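Local coordinates for PILD processed protein (Shewanella oneidensis, PDB 4D40) that probably assembles, after processing by the prepilin peptidase PilD, as a pilin subunit into type IV pili, surface fibres linked to cell adhesion, at residues S56-P61 and C69-L74. Sequence-based numbering, arbitrary orientation.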
loop_
_atom_site.group_PDB
_atom_site.type_symbol
_atom_site.label_atom_id
_atom_site.label_comp_id
_atom_site.label_asym_id
_atom_site.label_seq_id
_atom_site.Cartn_x
_atom_site.Cartn_y
_atom_site.Cartn_z
ATOM N N SER A 56 -2.170 7.487 1.776
ATOM C CA SER A 56 -0.968 6.744 1.444
ATOM C C SER A 56 -1.047 5.361 2.064
ATOM O O SER A 56 -1.234 5.231 3.276
ATOM C CB SER A 56 0.280 7.461 1.946
ATOM O OG SER A 56 1.423 6.637 1.772
ATOM N N LEU A 57 -0.912 4.344 1.220
ATOM C CA LEU A 57 -0.756 2.964 1.673
ATOM C C LEU A 57 0.717 2.620 1.599
ATOM O O LEU A 57 1.362 2.907 0.588
ATOM C CB LEU A 57 -1.565 1.997 0.803
ATOM C CG LEU A 57 -3.069 1.937 1.041
ATOM C CD1 LEU A 57 -3.766 1.242 -0.132
ATOM C CD2 LEU A 57 -3.361 1.213 2.346
ATOM N N LYS A 58 1.267 2.017 2.654
ATOM C CA LYS A 58 2.669 1.628 2.618
ATOM C C LYS A 58 2.866 0.191 3.043
ATOM O O LYS A 58 2.116 -0.341 3.863
ATOM C CB LYS A 58 3.524 2.522 3.515
ATOM C CG LYS A 58 3.515 3.985 3.114
ATOM C CD LYS A 58 4.511 4.776 3.939
ATOM C CE LYS A 58 4.811 6.114 3.303
ATOM N NZ LYS A 58 3.621 6.992 3.368
ATOM N N ALA A 59 3.899 -0.410 2.466
ATOM C CA ALA A 59 4.383 -1.723 2.865
ATOM C C ALA A 59 5.849 -1.593 3.235
ATOM O O ALA A 59 6.698 -1.370 2.371
ATOM C CB ALA A 59 4.197 -2.727 1.748
ATOM N N VAL A 60 6.135 -1.720 4.527
ATOM C CA VAL A 60 7.488 -1.549 5.044
ATOM C C VAL A 60 8.114 -2.904 5.296
ATOM O O VAL A 60 7.627 -3.650 6.143
ATOM C CB VAL A 60 7.497 -0.734 6.354
ATOM C CG1 VAL A 60 8.919 -0.602 6.901
ATOM C CG2 VAL A 60 6.881 0.636 6.130
ATOM N N PRO A 61 9.202 -3.225 4.580
ATOM C CA PRO A 61 9.819 -4.534 4.825
ATOM C C PRO A 61 10.386 -4.671 6.231
ATOM O O PRO A 61 10.874 -3.701 6.804
ATOM C CB PRO A 61 10.933 -4.595 3.775
ATOM C CG PRO A 61 11.251 -3.175 3.471
ATOM C CD PRO A 61 9.943 -2.447 3.569
ATOM N N CYS A 69 14.040 -2.729 -3.002
ATOM C CA CYS A 69 13.039 -1.692 -3.240
ATOM C C CYS A 69 12.572 -1.051 -1.940
ATOM O O CYS A 69 11.875 -0.039 -1.953
ATOM C CB CYS A 69 11.848 -2.259 -4.010
ATOM S SG CYS A 69 12.302 -2.678 -5.706
ATOM N N GLY A 70 12.965 -1.633 -0.815
ATOM C CA GLY A 70 12.642 -1.066 0.479
ATOM C C GLY A 70 11.155 -0.884 0.686
ATOM O O GLY A 70 10.349 -1.756 0.353
ATOM N N THR A 71 10.784 0.268 1.226
ATOM C CA THR A 71 9.383 0.559 1.485
ATOM C C THR A 71 8.641 0.875 0.200
ATOM O O THR A 71 9.089 1.692 -0.609
ATOM C CB THR A 71 9.233 1.733 2.462
ATOM O OG1 THR A 71 9.829 1.375 3.714
ATOM C CG2 THR A 71 7.757 2.076 2.680
ATOM N N LEU A 72 7.496 0.222 0.036
ATOM C CA LEU A 72 6.640 0.412 -1.124
ATOM C C LEU A 72 5.461 1.272 -0.725
ATOM O O LEU A 72 4.915 1.099 0.356
ATOM C CB LEU A 72 6.139 -0.926 -1.652
ATOM C CG LEU A 72 7.178 -2.029 -1.787
ATOM C CD1 LEU A 72 6.474 -3.363 -1.956
ATOM C CD2 LEU A 72 8.114 -1.755 -2.944
ATOM N N SER A 73 5.057 2.199 -1.581
ATOM C CA SER A 73 3.848 2.951 -1.289
ATOM C C SER A 73 2.999 3.152 -2.527
ATOM O O SER A 73 3.482 3.078 -3.658
ATOM C CB SER A 73 4.177 4.306 -0.668
ATOM O OG SER A 73 4.776 5.171 -1.606
ATOM N N LEU A 74 1.725 3.412 -2.263
ATOM C CA LEU A 74 0.698 3.599 -3.279
ATOM C C LEU A 74 -0.289 4.632 -2.746
ATOM O O LEU A 74 -0.810 4.458 -1.647
ATOM C CB LEU A 74 0.004 2.271 -3.575
ATOM C CG LEU A 74 -1.228 2.293 -4.481
ATOM C CD1 LEU A 74 -0.885 2.942 -5.796
ATOM C CD2 LEU A 74 -1.747 0.876 -4.700
#
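Strand 56-61 runs antiparallel to strand 72-74, with 168° between their directions. Four backbone hydrogen bonds join them in two reciprocal pairs. Leu-57 N donates to Leu-74 O (2.9 Å), and Leu-74 N returns a bond to Leu-57 O. Ala-59 N reaches Leu-72 O (2.8 Å, 169° at the hydrogen), and Leu-72 N bonds back to Ala-59 O. All four donors lie in the carbonyl planes. Lys-58 and Ser-73 form the non-hydrogen-bonded pair between them. Here the CA of Ser-73 makes a CA-H...O contact with Leu-57 O (3.1 Å), and the CA of Lys-58 makes another with Leu-72 O.

Lys-58 and Ser-73 share one face of the sheet. Lys-58 CG lies beside its own backbone N and packs on Ser-73 CB (3.9 Å). The chain then runs extended and bends at its last torsion (chi4 68°). This turns NZ back along its own strand to donate to Ser-56 OG (2.7 Å). An alanine here would remove that bond and the CG contact with Ser-73 CB, and would probably leave the Ser-56 side chain less fixed and Ser-73 less covered on this face.

Apolar contacts are light between the strands. Leu-57, Ala-59, Leu-72 and Leu-74 are buried on the opposite face, where Ala-59 CB meets Leu-72 CB. Leu-57 packs on Leu-20 of helix 2-27. Beyond the bonded pairs, Val-60 and Thr-71 lie side by side, CG2 to CG2 (3.8 Å). Pro-61 CD and CG rest on Gly-70 O (3.3 Å from CD).

Next to Gly-70, Cys-69 is joined to Cys-86 by a disulfide. The arrangement is a beta hairpin within an antiparallel sheet packed on a long N-terminal helix, the typical fold of a type IV pilin.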